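Long-range contact in probable oxidoreductase (Pseudomonas aeruginosa, PDB 4B7C), which is probably an NADP-dependent oxidoreductase of the medium-chain dehydrogenase/reductase family, with a Rossmann-fold domain for the cofactor: residues V153-A158 / C175-I180. Numbering follows the deposited sequence.
Sequences VVISGA and CRVVGI
V154 and I180 meet obliquely on one face of the sheet, where V154 CG1 lies 3.8 Å from I180 CD1. I180 CG1 is anti to its carbonyl carbon (chi1 -59°), and CD1 extends from it to the valine methyl; helix 228-235 packs on I180 from outside the pair. V154 CG2 rests more loosely near V178 CB on this same face. The other face carries V153, I155 and V177. There I155 CG1 comes to 4.3 Å from V177 CG1 beneath helix 161-172, while at the strand entrance V153 CG2 packs 3.7 Å from C175 CB, with the sulphur alongside. G179 has no side chain on this face, and A158 CB packs directly against G179 CA (3.7 Å). Between the faces runs a parallel ladder: V153 N donates to R176 O, V178 N to V153 O, I155 N to V178 O and I180 N to I155 O (2.8 Å). Past the ladder the chain turns through G157 at positive phi. A158 N then returns to I180 O at 3.2 Å, tilted 32° from the carbonyl plane, and a water bridges G157 N to the same oxygen. S156 OG is hydrogen-bonded to N225 N and D224 OD1 outside the pair, and R176 forms a salt bridge with E214. The two strands, joined by helix 161-172, form the right-handed beta-alpha-beta crossover that begins a Rossmann fold, with the glycine-bearing turn leading from the first strand toward the helix.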
loop_
_atom_site.group_PDB
_atom_site.type_symbol
_atom_site.label_atom_id
_atom_site.label_comp_id
_atom_site.label_asym_id
_atom_site.label_seq_id
_atom_site.Cartn_x
_atom_site.Cartn_y
_atom_site.Cartn_z
ATOM N N VAL B 153 6.191 12.519 -11.485
ATOM C CA VAL B 153 6.162 11.081 -11.641
ATOM C C VAL B 153 7.571 10.540 -11.650
ATOM O O VAL B 153 8.406 10.948 -12.464
ATOM C CB VAL B 153 5.455 10.672 -12.948
ATOM C CG1 VAL B 153 5.460 9.160 -13.101
ATOM C CG2 VAL B 153 4.038 11.207 -12.948
ATOM N N VAL B 154 7.841 9.615 -10.741
ATOM C CA VAL B 154 9.117 8.920 -10.698
ATOM C C VAL B 154 8.959 7.468 -11.147
ATOM O O VAL B 154 7.999 6.769 -10.780
ATOM C CB VAL B 154 9.736 8.969 -9.294
ATOM C CG1 VAL B 154 10.982 8.101 -9.227
ATOM C CG2 VAL B 154 10.031 10.409 -8.898
ATOM N N ILE B 155 9.889 7.027 -11.986
ATOM C CA ILE B 155 9.830 5.712 -12.580
ATOM C C ILE B 155 11.099 4.926 -12.277
ATOM O O ILE B 155 12.204 5.345 -12.637
ATOM C CB ILE B 155 9.632 5.829 -14.118
ATOM C CG1 ILE B 155 8.644 6.966 -14.510
ATOM C CG2 ILE B 155 9.303 4.459 -14.704
ATOM C CD1 ILE B 155 7.619 6.538 -15.529
ATOM N N SER B 156 10.953 3.777 -11.618
ATOM C CA SER B 156 12.079 2.856 -11.422
ATOM C C SER B 156 12.171 1.873 -12.593
ATOM O O SER B 156 11.200 1.666 -13.322
ATOM C CB SER B 156 11.978 2.108 -10.094
ATOM O OG SER B 156 10.906 1.186 -10.094
ATOM N N GLY B 157 13.345 1.258 -12.757
ATOM C CA GLY B 157 13.644 0.438 -13.936
ATOM C C GLY B 157 13.304 1.202 -15.209
ATOM O O GLY B 157 12.770 0.643 -16.166
ATOM N N ALA B 158 13.635 2.486 -15.209
ATOM C CA ALA B 158 13.116 3.435 -16.186
ATOM C C ALA B 158 13.597 3.192 -17.624
ATOM O O ALA B 158 12.936 3.622 -18.575
ATOM C CB ALA B 158 13.434 4.853 -15.753
ATOM N N CYS B 175 3.191 15.728 -17.079
ATOM C CA CYS B 175 3.883 15.506 -15.822
ATOM C C CYS B 175 5.351 15.842 -15.915
ATOM O O CYS B 175 5.952 15.803 -16.984
ATOM C CB CYS B 175 3.756 14.046 -15.375
ATOM S SG CYS B 175 2.044 13.486 -15.264
ATOM N N ARG B 176 5.928 16.158 -14.765
ATOM C CA ARG B 176 7.368 16.150 -14.614
ATOM C C ARG B 176 7.785 14.704 -14.414
ATOM O O ARG B 176 7.313 14.032 -13.497
ATOM C CB ARG B 176 7.812 17.017 -13.434
ATOM C CG ARG B 176 9.307 16.950 -13.187
ATOM C CD ARG B 176 9.808 17.887 -12.097
ATOM N NE ARG B 176 11.240 17.639 -11.931
ATOM C CZ ARG B 176 12.200 18.123 -12.722
ATOM N NH1 ARG B 176 11.916 18.942 -13.734
ATOM N NH2 ARG B 176 13.465 17.792 -12.489
ATOM N N VAL B 177 8.698 14.233 -15.259
ATOM C CA VAL B 177 9.063 12.825 -15.294
ATOM C C VAL B 177 10.532 12.587 -14.954
ATOM O O VAL B 177 11.438 13.034 -15.666
ATOM C CB VAL B 177 8.770 12.207 -16.672
ATOM C CG1 VAL B 177 8.985 10.705 -16.632
ATOM C CG2 VAL B 177 7.360 12.547 -17.115
ATOM N N VAL B 178 10.750 11.834 -13.880
ATOM C CA VAL B 178 12.086 11.512 -13.406
ATOM C C VAL B 178 12.297 10.009 -13.399
ATOM O O VAL B 178 11.558 9.247 -12.759
ATOM C CB VAL B 178 12.351 12.094 -11.999
ATOM C CG1 VAL B 178 13.723 11.680 -11.488
ATOM C CG2 VAL B 178 12.251 13.610 -12.034
ATOM N N GLY B 179 13.337 9.588 -14.101
ATOM C CA GLY B 179 13.690 8.177 -14.189
ATOM C C GLY B 179 14.783 7.787 -13.224
ATOM O O GLY B 179 15.651 8.593 -12.890
ATOM N N ILE B 180 14.729 6.548 -12.759
ATOM C CA ILE B 180 15.802 5.967 -11.978
ATOM C C ILE B 180 16.324 4.771 -12.750
ATOM O O ILE B 180 15.577 3.840 -13.040
ATOM C CB ILE B 180 15.355 5.473 -10.583
ATOM C CG1 ILE B 180 14.768 6.623 -9.756
ATOM C CG2 ILE B 180 16.536 4.844 -9.861
ATOM C CD1 ILE B 180 14.174 6.171 -8.433
HETATM O O HOH W 1 15.811 1.644 -11.294
#